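Local atomic coordinates of aminotransferase, class I and II (Erwinia tasmaniensis, PDB entry 5Z0Q), a protein that belongs to the class I and II aminotransferase family of pyridoxal-5'-phosphate-dependent proteins and holds pyridoxal-5'-phosphate in a two-chain assembly. Residues A[281-284]-A[285-289]; A[290-293]-A[294-298]; A[105-108]-A[109-113]; A[259-262]-A[263-267]; A[340-343]-A[344-347]. All blocks are in the same frame, centred on the assembly; numbering follows the deposited sequence.

Contact 1. Residues A[281-284]-A[285-289]; sequences AASA and AWREG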
loop_
_atom_site.group_PDB
_atom_site.type_symbol
_atom_site.label_atom_id
_atom_site.label_comp_id
_atom_site.label_asym_id
_atom_site.label_seq_id
_atom_site.Cartn_x
_atom_site.Cartn_y
_atom_site.Cartn_z
ATOM N N ALA A 281 1.004 -13.834 5.470
ATOM C CA ALA A 281 0.692 -13.753 6.893
ATOM C C ALA A 281 -0.812 -13.760 7.134
ATOM O O ALA A 281 -1.292 -14.405 8.074
ATOM C CB ALA A 281 1.327 -12.504 7.498
ATOM N N ALA A 282 -1.574 -13.052 6.296
ATOM C CA ALA A 282 -3.020 -13.000 6.481
ATOM C C ALA A 282 -3.661 -14.361 6.241
ATOM O O ALA A 282 -4.639 -14.718 6.907
ATOM C CB ALA A 282 -3.632 -11.948 5.556
ATOM N N SER A 283 -3.127 -15.131 5.289
ATOM C CA SER A 283 -3.645 -16.474 5.052
ATOM C C SER A 283 -3.393 -17.376 6.253
ATOM O O SER A 283 -4.319 -18.013 6.767
ATOM C CB SER A 283 -3.018 -17.068 3.790
ATOM O OG SER A 283 -3.525 -16.445 2.623
ATOM N N ALA A 284 -2.143 -17.431 6.721
ATOM C CA ALA A 284 -1.815 -18.279 7.863
ATOM C C ALA A 284 -2.546 -17.835 9.124
ATOM O O ALA A 284 -2.828 -18.662 9.999
ATOM C CB ALA A 284 -0.305 -18.282 8.099
ATOM N N ALA A 285 -2.859 -16.542 9.235
ATOM C CA ALA A 285 -3.586 -16.054 10.402
ATOM C C ALA A 285 -4.979 -16.666 10.472
ATOM O O ALA A 285 -5.384 -17.202 11.510
ATOM C CB ALA A 285 -3.668 -14.528 10.367
ATOM N N TRP A 286 -5.724 -16.604 9.370
ATOM C CA TRP A 286 -7.086 -17.117 9.344
ATOM C C TRP A 286 -7.168 -18.606 9.038
ATOM O O TRP A 286 -8.222 -19.210 9.269
ATOM C CB TRP A 286 -7.922 -16.342 8.318
ATOM C CG TRP A 286 -8.501 -15.072 8.860
ATOM C CD1 TRP A 286 -8.590 -14.707 10.171
ATOM C CD2 TRP A 286 -9.073 -13.997 8.104
ATOM N NE1 TRP A 286 -9.183 -13.472 10.280
ATOM C CE2 TRP A 286 -9.488 -13.014 9.024
ATOM C CE3 TRP A 286 -9.274 -13.771 6.738
ATOM C CZ2 TRP A 286 -10.093 -11.823 8.625
ATOM C CZ3 TRP A 286 -9.875 -12.587 6.344
ATOM C CH2 TRP A 286 -10.277 -11.630 7.284
ATOM N N ARG A 287 -6.096 -19.215 8.529
ATOM C CA ARG A 287 -6.143 -20.636 8.203
ATOM C C ARG A 287 -5.824 -21.521 9.401
ATOM O O ARG A 287 -6.514 -22.520 9.632
ATOM C CB ARG A 287 -5.180 -20.959 7.055
ATOM C CG ARG A 287 -5.518 -22.250 6.323
ATOM C CD ARG A 287 -4.356 -22.777 5.490
ATOM N NE ARG A 287 -3.926 -21.842 4.454
ATOM C CZ ARG A 287 -2.777 -21.173 4.482
ATOM N NH1 ARG A 287 -1.936 -21.337 5.495
ATOM N NH2 ARG A 287 -2.465 -20.344 3.495
ATOM N N GLU A 288 -4.789 -21.177 10.175
ATOM C CA GLU A 288 -4.364 -22.035 11.274
ATOM C C GLU A 288 -4.025 -21.266 12.547
ATOM O O GLU A 288 -3.428 -21.850 13.460
ATOM C CB GLU A 288 -3.158 -22.882 10.846
ATOM C CG GLU A 288 -3.480 -23.916 9.777
ATOM C CD GLU A 288 -2.243 -24.456 9.091
ATOM O OE1 GLU A 288 -2.375 -25.399 8.281
ATOM O OE2 GLU A 288 -1.139 -23.934 9.359
ATOM N N GLY A 289 -4.380 -19.989 12.642
ATOM C CA GLY A 289 -4.113 -19.215 13.833
ATOM C C GLY A 289 -5.232 -19.170 14.844
ATOM O O GLY A 289 -5.116 -18.466 15.851
#
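R287 folds back over S283, one turn earlier, in the last two turns of helix 276-288. The backbone bonds come in regular i to i+4 steps: A285 N to A281 O (2.9 Å), W286 N to A282 O (3.3 Å), R287 N to S283 O (2.8 Å) and E288 N to A284 O (3.2 Å). G289 N makes a weak bond to A285 O as the chain leaves the helix.

Side-chain packing across the turn falls mainly to R287. With CG anti to its own N (chi1 -159°) and a bend at chi3 (-60°), the arginine doubles back until one guanidinium face lies over S283 O, which sits 4.2 Å from the plane. NH2 then lies beside CB of S283, while NH1 approaches CA of A284 at 3.9 Å. The approach is packing of a flat cation against the helix surface.

Two other side chains have polar partners outside 281-289. S283 OG bonds to Y279 O, one turn back in the same helix, and weakly to S70 OG; the buried indole of W286 leads away from 281-284, its NE1 bonding to OD2 of D209.

This is plain packing in a largely buried helix of a PLP-dependent aminotransferase fold, with exposed R287 at its rim. The small alanines let other helices come close: A281, A284 and A285 pack on helix 49-59, and W286 lies against V76, A77 and R80 of helix 71-83.

Contact 2. Residues A[290-293]-A[294-298]; sequences QPWL and DAQLD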
loop_
_atom_site.group_PDB
_atom_site.type_symbol
_atom_site.label_atom_id
_atom_site.label_comp_id
_atom_site.label_asym_id
_atom_site.label_seq_id
_atom_site.Cartn_x
_atom_site.Cartn_y
_atom_site.Cartn_z
ATOM N N GLN A 290 -6.315 -19.910 14.610
ATOM C CA GLN A 290 -7.462 -19.842 15.511
ATOM C C GLN A 290 -7.148 -20.279 16.940
ATOM O O GLN A 290 -7.618 -19.603 17.871
ATOM C CB GLN A 290 -8.622 -20.663 14.933
ATOM C CG GLN A 290 -9.918 -20.485 15.694
ATOM C CD GLN A 290 -10.319 -19.029 15.808
ATOM O OE1 GLN A 290 -10.346 -18.300 14.816
ATOM N NE2 GLN A 290 -10.625 -18.594 17.024
ATOM N N PRO A 291 -6.403 -21.364 17.195
ATOM C CA PRO A 291 -6.053 -21.676 18.591
ATOM C C PRO A 291 -5.273 -20.567 19.274
ATOM O O PRO A 291 -5.437 -20.358 20.483
ATOM C CB PRO A 291 -5.223 -22.960 18.465
ATOM C CG PRO A 291 -5.683 -23.577 17.200
ATOM C CD PRO A 291 -5.959 -22.431 16.278
ATOM N N TRP A 292 -4.426 -19.847 18.534
ATOM C CA TRP A 292 -3.743 -18.693 19.106
ATOM C C TRP A 292 -4.734 -17.588 19.445
ATOM O O TRP A 292 -4.643 -16.969 20.512
ATOM C CB TRP A 292 -2.676 -18.186 18.134
ATOM C CG TRP A 292 -1.873 -17.027 18.653
ATOM C CD1 TRP A 292 -0.672 -17.086 19.298
ATOM C CD2 TRP A 292 -2.213 -15.635 18.564
ATOM N NE1 TRP A 292 -0.244 -15.819 19.618
ATOM C CE2 TRP A 292 -1.171 -14.911 19.178
ATOM C CE3 TRP A 292 -3.295 -14.931 18.024
ATOM C CZ2 TRP A 292 -1.180 -13.518 19.269
ATOM C CZ3 TRP A 292 -3.303 -13.548 18.117
ATOM C CH2 TRP A 292 -2.253 -12.857 18.735
ATOM N N LEU A 293 -5.691 -17.330 18.551
ATOM C CA LEU A 293 -6.694 -16.304 18.810
ATOM C C LEU A 293 -7.596 -16.682 19.977
ATOM O O LEU A 293 -8.033 -15.803 20.729
ATOM C CB LEU A 293 -7.524 -16.055 17.550
ATOM C CG LEU A 293 -8.628 -14.997 17.629
ATOM C CD1 LEU A 293 -8.054 -13.639 18.006
ATOM C CD2 LEU A 293 -9.380 -14.917 16.309
ATOM N N ASP A 294 -7.884 -17.975 20.147
ATOM C CA ASP A 294 -8.687 -18.408 21.287
ATOM C C ASP A 294 -7.978 -18.111 22.602
ATOM O O ASP A 294 -8.611 -17.679 23.572
ATOM C CB ASP A 294 -9.003 -19.901 21.176
ATOM C CG ASP A 294 -10.042 -20.202 20.113
ATOM O OD1 ASP A 294 -10.934 -19.356 19.893
ATOM O OD2 ASP A 294 -9.970 -21.290 19.500
ATOM N N ALA A 295 -6.662 -18.330 22.651
ATOM C CA ALA A 295 -5.917 -18.088 23.880
ATOM C C ALA A 295 -5.748 -16.600 24.155
ATOM O O ALA A 295 -5.618 -16.198 25.318
ATOM C CB ALA A 295 -4.552 -18.773 23.813
ATOM N N GLN A 296 -5.744 -15.769 23.110
ATOM C CA GLN A 296 -5.642 -14.330 23.322
ATOM C C GLN A 296 -6.927 -13.760 23.905
ATOM O O GLN A 296 -6.879 -12.818 24.703
ATOM C CB GLN A 296 -5.296 -13.622 22.012
ATOM C CG GLN A 296 -5.012 -12.132 22.166
ATOM C CD GLN A 296 -4.911 -11.413 20.833
ATOM O OE1 GLN A 296 -5.465 -11.859 19.829
ATOM N NE2 GLN A 296 -4.198 -10.292 20.819
ATOM N N LEU A 297 -8.081 -14.317 23.525
ATOM C CA LEU A 297 -9.352 -13.823 24.047
ATOM C C LEU A 297 -9.460 -14.055 25.548
ATOM O O LEU A 297 -9.896 -13.166 26.289
ATOM C CB LEU A 297 -10.517 -14.489 23.317
ATOM C CG LEU A 297 -10.601 -14.261 21.806
ATOM C CD1 LEU A 297 -11.844 -14.922 21.230
ATOM C CD2 LEU A 297 -10.575 -12.776 21.482
ATOM N N ASP A 298 -9.070 -15.244 26.016
ATOM C CA ASP A 298 -9.089 -15.512 27.451
ATOM C C ASP A 298 -8.133 -14.588 28.192
ATOM O O ASP A 298 -8.452 -14.092 29.279
ATOM C CB ASP A 298 -8.737 -16.976 27.717
ATOM C CG ASP A 298 -9.701 -17.942 27.053
ATOM O OD1 ASP A 298 -10.864 -17.554 26.812
ATOM O OD2 ASP A 298 -9.296 -19.090 26.774
#
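Q290 and D294 join by a side-chain hydrogen bond one turn apart, a local i to i+4 contact in the opening turns of helix 290-313, the long helix that directly follows 276-288. NE2 of Q290 donates to OD1 of D294 at 3.0 Å. The acceptor lies in the amide plane, but the carboxylate is approached from above its own plane, 57° out of it, and the two side chains cross at about a right angle. A bend at chi2 (55°) turns the Q290 amide down the helix to make this possible. The other end of the same amide is held too, since OE1 accepts from NH2 of R80; with a cation on one side and a carboxylate on the other, the amide may be polarised along its length.

The main chain runs on beneath: D294 N binds Q290 O at 2.8 Å, A295 N binds P291 O at 3.2 Å and Q296 N binds W292 O at 3.1 Å. P291, with no N-H to offer, fits a first helical turn, where none is needed.

On the other flanks, CB of Q296 lies over one face of the W292 indole. L293 and L297 meet by their methyls, CD1 to CD2 at 4.4 Å, and L297 N bonds to L293 O.

Around this turn, loop residues N12 and A48 pack on W292 and F45 on Q296, while R80 ties Q290 to helix 71-83.

Contact 3. Residues A[105-108]-A[109-113]; sequences NIAV and RAFTE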
loop_
_atom_site.group_PDB
_atom_site.type_symbol
_atom_site.label_atom_id
_atom_site.label_comp_id
_atom_site.label_asym_id
_atom_site.label_seq_id
_atom_site.Cartn_x
_atom_site.Cartn_y
_atom_site.Cartn_z
ATOM N N ASN A 105 -11.538 5.475 2.864
ATOM C CA ASN A 105 -11.398 6.651 2.012
ATOM C C ASN A 105 -11.961 6.397 0.619
ATOM O O ASN A 105 -12.710 7.223 0.086
ATOM C CB ASN A 105 -9.931 7.073 1.938
ATOM C CG ASN A 105 -9.474 7.802 3.188
ATOM O OD1 ASN A 105 -9.405 9.030 3.213
ATOM N ND2 ASN A 105 -9.167 7.045 4.235
ATOM N N ILE A 106 -11.616 5.255 0.015
ATOM C CA ILE A 106 -12.122 4.936 -1.319
ATOM C C ILE A 106 -13.645 4.922 -1.323
ATOM O O ILE A 106 -14.283 5.432 -2.252
ATOM C CB ILE A 106 -11.551 3.593 -1.808
ATOM C CG1 ILE A 106 -10.027 3.648 -1.891
ATOM C CG2 ILE A 106 -12.130 3.231 -3.168
ATOM C CD1 ILE A 106 -9.392 2.287 -2.044
ATOM N N ALA A 107 -14.250 4.347 -0.281
ATOM C CA ALA A 107 -15.706 4.278 -0.212
ATOM C C ALA A 107 -16.331 5.668 -0.221
ATOM O O ALA A 107 -17.351 5.892 -0.883
ATOM C CB ALA A 107 -16.133 3.505 1.034
ATOM N N VAL A 108 -15.729 6.618 0.496
ATOM C CA VAL A 108 -16.282 7.967 0.547
ATOM C C VAL A 108 -16.094 8.678 -0.789
ATOM O O VAL A 108 -16.993 9.380 -1.267
ATOM C CB VAL A 108 -15.652 8.757 1.709
ATOM C CG1 VAL A 108 -16.150 10.193 1.714
ATOM C CG2 VAL A 108 -15.963 8.082 3.036
ATOM N N ARG A 109 -14.928 8.503 -1.419
ATOM C CA ARG A 109 -14.672 9.167 -2.694
ATOM C C ARG A 109 -15.518 8.580 -3.818
ATOM O O ARG A 109 -15.824 9.280 -4.788
ATOM C CB ARG A 109 -13.189 9.070 -3.056
ATOM C CG ARG A 109 -12.228 9.476 -1.952
ATOM C CD ARG A 109 -11.774 10.917 -2.075
ATOM N NE ARG A 109 -10.884 11.286 -0.976
ATOM C CZ ARG A 109 -9.564 11.129 -0.994
ATOM N NH1 ARG A 109 -8.967 10.613 -2.060
ATOM N NH2 ARG A 109 -8.838 11.493 0.054
ATOM N N ALA A 110 -15.904 7.308 -3.707
ATOM C CA ALA A 110 -16.597 6.615 -4.787
ATOM C C ALA A 110 -18.108 6.567 -4.619
ATOM O O ALA A 110 -18.827 6.535 -5.622
ATOM C CB ALA A 110 -16.069 5.181 -4.922
ATOM N N PHE A 111 -18.610 6.555 -3.386
ATOM C CA PHE A 111 -20.037 6.412 -3.127
ATOM C C PHE A 111 -20.689 7.717 -2.688
ATOM O O PHE A 111 -21.833 7.703 -2.221
ATOM C CB PHE A 111 -20.271 5.327 -2.073
ATOM C CG PHE A 111 -19.688 3.993 -2.439
ATOM C CD1 PHE A 111 -19.706 3.551 -3.753
ATOM C CD2 PHE A 111 -19.113 3.184 -1.473
ATOM C CE1 PHE A 111 -19.166 2.324 -4.094
ATOM C CE2 PHE A 111 -18.572 1.956 -1.809
ATOM C CZ PHE A 111 -18.599 1.525 -3.121
ATOM N N THR A 112 -19.993 8.843 -2.828
ATOM C CA THR A 112 -20.509 10.139 -2.416
ATOM C C THR A 112 -20.073 11.187 -3.429
ATOM O O THR A 112 -19.045 11.036 -4.094
ATOM C CB THR A 112 -20.014 10.522 -1.011
ATOM O OG1 THR A 112 -20.058 9.371 -0.159
ATOM C CG2 THR A 112 -20.885 11.609 -0.406
ATOM N N GLU A 113 -20.868 12.243 -3.549
ATOM C CA GLU A 113 -20.562 13.370 -4.418
ATOM C C GLU A 113 -20.456 14.643 -3.583
ATOM O O GLU A 113 -20.712 14.644 -2.377
ATOM C CB GLU A 113 -21.613 13.499 -5.525
ATOM C CG GLU A 113 -21.436 12.470 -6.630
ATOM C CD GLU A 113 -22.746 12.069 -7.274
ATOM O OE1 GLU A 113 -23.796 12.610 -6.870
ATOM O OE2 GLU A 113 -22.725 11.208 -8.181
#
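The F111 ring sits by A107, its CD2 3.9 Å from CB of A107, and CB of the adjoining A110 lies over one of its faces near the rim, 4.1 Å above the plane. All belong to the closing half of helix 101-111, consistent with the large domain of a PLP-dependent (fold-type I) protein. The other flat groups are the amide of N105 and the guanidinium of R109: their side chains run side by side in the same direction, with planes 80° apart. OD1 of N105 and NH2 of R109 stay 4.0 Å apart; the amide ND2 instead bonds to V101 O.

G99 and V100 just before the helix and V101 at its first residue line the pyridoxal-5'-phosphate pocket. Three regular bonds hold the turn, R109 N to N105 O, A110 N to I106 O and F111 N to A107 O. N105, I106 and R109 also pack on G269 and M270 of the second subunit. Where the helix gives out, OG1 of T112 makes a weak 3.3 Å bond to V108 O.

Contact 4. Residues A[259-262]-A[263-267]; sequences LRAR and FNRMR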
loop_
_atom_site.group_PDB
_atom_site.type_symbol
_atom_site.label_atom_id
_atom_site.label_comp_id
_atom_site.label_asym_id
_atom_site.label_seq_id
_atom_site.Cartn_x
_atom_site.Cartn_y
_atom_site.Cartn_z
ATOM N N LEU A 259 -21.644 -1.259 -7.512
ATOM C CA LEU A 259 -20.881 -0.603 -6.457
ATOM C C LEU A 259 -19.442 -1.098 -6.417
ATOM O O LEU A 259 -18.545 -0.355 -6.004
ATOM C CB LEU A 259 -21.556 -0.819 -5.102
ATOM C CG LEU A 259 -22.956 -0.225 -4.938
ATOM C CD1 LEU A 259 -23.480 -0.467 -3.531
ATOM C CD2 LEU A 259 -22.960 1.261 -5.267
ATOM N N ARG A 260 -19.202 -2.342 -6.839
ATOM C CA ARG A 260 -17.836 -2.854 -6.871
ATOM C C ARG A 260 -17.039 -2.223 -8.005
ATOM O O ARG A 260 -15.835 -1.983 -7.865
ATOM C CB ARG A 260 -17.845 -4.377 -7.004
ATOM C CG ARG A 260 -16.506 -5.027 -6.691
ATOM C CD ARG A 260 -16.516 -6.520 -6.993
ATOM N NE ARG A 260 -17.753 -7.166 -6.565
ATOM C CZ ARG A 260 -18.619 -7.742 -7.393
ATOM N NH1 ARG A 260 -18.376 -7.763 -8.696
ATOM N NH2 ARG A 260 -19.723 -8.303 -6.921
ATOM N N ALA A 261 -17.694 -1.951 -9.138
ATOM C CA ALA A 261 -17.010 -1.296 -10.248
ATOM C C ALA A 261 -16.673 0.150 -9.909
ATOM O O ALA A 261 -15.583 0.631 -10.237
ATOM C CB ALA A 261 -17.868 -1.371 -11.512
ATOM N N ARG A 262 -17.599 0.861 -9.256
ATOM C CA ARG A 262 -17.310 2.221 -8.814
ATOM C C ARG A 262 -16.200 2.243 -7.773
ATOM O O ARG A 262 -15.392 3.178 -7.745
ATOM C CB ARG A 262 -18.578 2.871 -8.253
ATOM C CG ARG A 262 -19.702 3.026 -9.265
ATOM C CD ARG A 262 -21.011 3.409 -8.587
ATOM N NE ARG A 262 -20.910 4.669 -7.855
ATOM C CZ ARG A 262 -21.895 5.195 -7.132
ATOM N NH1 ARG A 262 -23.060 4.567 -7.040
ATOM N NH2 ARG A 262 -21.716 6.347 -6.500
ATOM N N PHE A 263 -16.143 1.222 -6.915
ATOM C CA PHE A 263 -15.088 1.144 -5.911
ATOM C C PHE A 263 -13.733 0.894 -6.562
ATOM O O PHE A 263 -12.752 1.586 -6.264
ATOM C CB PHE A 263 -15.420 0.045 -4.901
ATOM C CG PHE A 263 -14.475 -0.024 -3.733
ATOM C CD1 PHE A 263 -14.694 0.743 -2.602
ATOM C CD2 PHE A 263 -13.377 -0.869 -3.759
ATOM C CE1 PHE A 263 -13.831 0.678 -1.523
ATOM C CE2 PHE A 263 -12.511 -0.939 -2.686
ATOM C CZ PHE A 263 -12.739 -0.164 -1.566
ATOM N N ASN A 264 -13.662 -0.093 -7.461
ATOM C CA ASN A 264 -12.394 -0.428 -8.102
ATOM C C ASN A 264 -11.892 0.701 -8.992
ATOM O O ASN A 264 -10.676 0.904 -9.103
ATOM C CB ASN A 264 -12.543 -1.717 -8.910
ATOM C CG ASN A 264 -12.775 -2.931 -8.033
ATOM O OD1 ASN A 264 -12.250 -3.018 -6.923
ATOM N ND2 ASN A 264 -13.566 -3.877 -8.527
ATOM N N ARG A 265 -12.799 1.440 -9.633
ATOM C CA ARG A 265 -12.380 2.558 -10.474
ATOM C C ARG A 265 -11.756 3.670 -9.639
ATOM O O ARG A 265 -10.795 4.317 -10.072
ATOM C CB ARG A 265 -13.572 3.080 -11.278
ATOM C CG ARG A 265 -13.244 4.228 -12.217
ATOM C CD ARG A 265 -14.306 4.398 -13.300
ATOM N NE ARG A 265 -15.621 4.737 -12.759
ATOM C CZ ARG A 265 -16.618 3.870 -12.609
ATOM N NH1 ARG A 265 -16.457 2.600 -12.960
ATOM N NH2 ARG A 265 -17.779 4.272 -12.111
ATOM N N MET A 266 -12.285 3.903 -8.434
ATOM C CA MET A 266 -11.696 4.894 -7.540
ATOM C C MET A 266 -10.376 4.405 -6.958
ATOM O O MET A 266 -9.504 5.217 -6.625
ATOM C CB MET A 266 -12.684 5.232 -6.423
ATOM C CG MET A 266 -12.202 6.283 -5.434
ATOM S SD MET A 266 -11.924 7.891 -6.199
ATOM C CE MET A 266 -13.538 8.205 -6.912
ATOM N N ARG A 267 -10.205 3.088 -6.843
ATOM C CA ARG A 267 -9.005 2.524 -6.236
ATOM C C ARG A 267 -7.850 2.418 -7.225
ATOM O O ARG A 267 -6.687 2.553 -6.826
ATOM C CB ARG A 267 -9.332 1.145 -5.649
ATOM C CG ARG A 267 -8.186 0.452 -4.918
ATOM C CD ARG A 267 -7.411 -0.496 -5.823
ATOM N NE ARG A 267 -6.398 -1.239 -5.083
ATOM C CZ ARG A 267 -6.588 -2.453 -4.579
ATOM N NH1 ARG A 267 -5.615 -3.057 -3.913
ATOM N NH2 ARG A 267 -7.754 -3.064 -4.743
#
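R265 reaches back to R262 because its CG lies anti to the backbone N (chi1 -179°) and the chain then bends at chi3 (63°). That brings one guanidinium face over CA of R262, with NH2 3.7 Å from CG of R262. The two guanidinium planes are only 17° apart, but the groups are not stacked: NE of R262 stays 5.3 Å from NH2 of R265. These like charges would be expected to disfavour a closer approach. R262 has its own partners, a weak hydrogen bond from NH2 to A110 O and a long, weak ion pair with E258.

N264 turns the other way about CB, its CG beside the backbone N, and lies alongside R260, both pointing the same way. ND2 of N264 is 3.7 Å from CG of R260, so amide meets aliphatic stem. The arginine's NE goes to I254 O. N264 OD1 also lies in plane at the edge of the F263 ring.

Beneath the side chains the helix is regular: N264 N bonds to R260 O at 2.9 Å, R265 N to A261 O at 3.0 Å and M266 N to R262 O at 3.3 Å.

F263 faces inward onto I106 and L97, and M266 covers R109 and A110 and touches M270 of the second subunit. Helix 257-267 is thus amphipathic, packed on helix 101-111 and edge strand 94-97, as expected for a helix in the large domain of a PLP-dependent fold.

Contact 5. Residues A[340-343]-A[344-347]; sequences PALF and FEKH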
loop_
_atom_site.group_PDB
_atom_site.type_symbol
_atom_site.label_atom_id
_atom_site.label_comp_id
_atom_site.label_asym_id
_atom_site.label_seq_id
_atom_site.Cartn_x
_atom_site.Cartn_y
_atom_site.Cartn_z
ATOM N N PRO A 340 -7.622 15.711 29.893
ATOM C CA PRO A 340 -7.404 14.435 30.599
ATOM C C PRO A 340 -6.259 13.608 30.037
ATOM O O PRO A 340 -5.571 12.919 30.802
ATOM C CB PRO A 340 -8.748 13.714 30.435
ATOM C CG PRO A 340 -9.734 14.800 30.172
ATOM C CD PRO A 340 -8.997 15.834 29.383
ATOM N N ALA A 341 -6.037 13.646 28.723
ATOM C CA ALA A 341 -4.949 12.872 28.134
ATOM C C ALA A 341 -3.592 13.425 28.552
ATOM O O ALA A 341 -2.698 12.670 28.954
ATOM C CB ALA A 341 -5.081 12.858 26.612
ATOM N N LEU A 342 -3.416 14.746 28.458
ATOM C CA LEU A 342 -2.169 15.356 28.904
ATOM C C LEU A 342 -1.968 15.183 30.403
ATOM O O LEU A 342 -0.828 15.118 30.876
ATOM C CB LEU A 342 -2.147 16.839 28.527
ATOM C CG LEU A 342 -0.935 17.662 28.971
ATOM C CD1 LEU A 342 0.353 17.078 28.410
ATOM C CD2 LEU A 342 -1.092 19.118 28.559
ATOM N N PHE A 343 -3.062 15.097 31.165
ATOM C CA PHE A 343 -2.953 14.873 32.603
ATOM C C PHE A 343 -2.264 13.547 32.900
ATOM O O PHE A 343 -1.284 13.497 33.652
ATOM C CB PHE A 343 -4.341 14.916 33.245
ATOM C CG PHE A 343 -4.384 14.342 34.634
ATOM C CD1 PHE A 343 -3.918 15.071 35.716
ATOM C CD2 PHE A 343 -4.898 13.074 34.857
ATOM C CE1 PHE A 343 -3.958 14.544 36.995
ATOM C CE2 PHE A 343 -4.942 12.543 36.133
ATOM C CZ PHE A 343 -4.471 13.278 37.203
ATOM N N PHE A 344 -2.763 12.457 32.313
ATOM C CA PHE A 344 -2.183 11.145 32.568
ATOM C C PHE A 344 -0.772 11.012 32.010
ATOM O O PHE A 344 -0.004 10.181 32.504
ATOM C CB PHE A 344 -3.080 10.050 31.991
ATOM C CG PHE A 344 -4.302 9.771 32.819
ATOM C CD1 PHE A 344 -4.201 9.061 34.005
ATOM C CD2 PHE A 344 -5.550 10.210 32.411
ATOM C CE1 PHE A 344 -5.321 8.799 34.771
ATOM C CE2 PHE A 344 -6.675 9.951 33.173
ATOM C CZ PHE A 344 -6.560 9.243 34.355
ATOM N N GLU A 345 -0.412 11.805 30.998
ATOM C CA GLU A 345 0.947 11.747 30.469
ATOM C C GLU A 345 1.959 12.234 31.498
ATOM O O GLU A 345 3.044 11.656 31.631
ATOM C CB GLU A 345 1.052 12.563 29.183
ATOM C CG GLU A 345 0.425 11.895 27.975
ATOM C CD GLU A 345 0.633 12.687 26.702
ATOM O OE1 GLU A 345 0.776 13.926 26.789
ATOM O OE2 GLU A 345 0.662 12.070 25.616
ATOM N N LYS A 346 1.622 13.291 32.238
ATOM C CA LYS A 346 2.498 13.779 33.296
ATOM C C LYS A 346 2.537 12.851 34.502
ATOM O O LYS A 346 3.306 13.114 35.434
ATOM C CB LYS A 346 2.071 15.182 33.723
ATOM C CG LYS A 346 2.335 16.243 32.667
ATOM C CD LYS A 346 3.814 16.290 32.299
ATOM C CE LYS A 346 4.080 17.266 31.162
ATOM N NZ LYS A 346 3.414 16.845 29.897
ATOM N N HIS A 347 1.735 11.787 34.509
ATOM C CA HIS A 347 1.796 10.749 35.530
ATOM C C HIS A 347 2.225 9.414 34.932
ATOM O O HIS A 347 1.822 8.351 35.411
ATOM C CB HIS A 347 0.455 10.615 36.249
ATOM C CG HIS A 347 0.077 11.820 37.054
ATOM N ND1 HIS A 347 0.383 11.947 38.392
ATOM C CD2 HIS A 347 -0.579 12.953 36.709
ATOM C CE1 HIS A 347 -0.069 13.106 38.837
ATOM N NE2 HIS A 347 -0.656 13.736 37.836
#
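F343, F344 and H347 form an aromatic cluster on the short helix 340-345 and the turn that follows it. The two phenyl rings make a T-shaped pair: the edge of F343 points into the face of F344, centroids 5.0 Å apart and planes at 74°. CD2 of F343 sits above the centre of the F344 ring, 3.8 Å from its plane. CD2 of H347 lies over one face of F343, 3.7 Å above the plane and toward the rim, and its NE2 lies near CE1 of F343. The two planes are oblique, at 49°. CG of F343 lies anti to the backbone N (chi1 165°), which sets the ring between the F344 and H347 rings. F343 O meets the imidazole at its edge, in the ring plane.

The cluster packs the helix against the five-stranded sheet, the smaller of the two in the chain. F344 packs on L349 and F351 of strand 349-353, F343 touches L385 of helix 371-385, and H347 meets Y389 edge-to-face.

On the other flank L342 lies alongside K346, its CD1 near NZ, and crosses E345 at about a right angle. OE2 of E345 is hydrogen-bonded to the hydroxyl of Y30. In the main chain F344 N bonds to P340 O at 3.2 Å and E345 N to A341 O at 3.2 Å, whereas K346 N makes weak bonds to L342 O and F343 O.

From the N terminus the order is contact 3, contact 4, contact 1, contact 2, contact 5. Each is a turn within one helix, or at its end, so none closes a loop, and the five run in series without nesting or crossing. Contacts 3 and 4 are far apart in sequence yet touch in space, centres 9 Å apart, where helices 101-111 and 257-267 pack and the second subunit comes close. Contacts 1 and 2 adjoin in the chain, the helix 276-288 ending where 290-313 starts, with centres 13 Å apart. Contact 5 stands alone by the smaller sheet, its centre 38 Å from that of contact 1 and on the opposite side of the chain's centre.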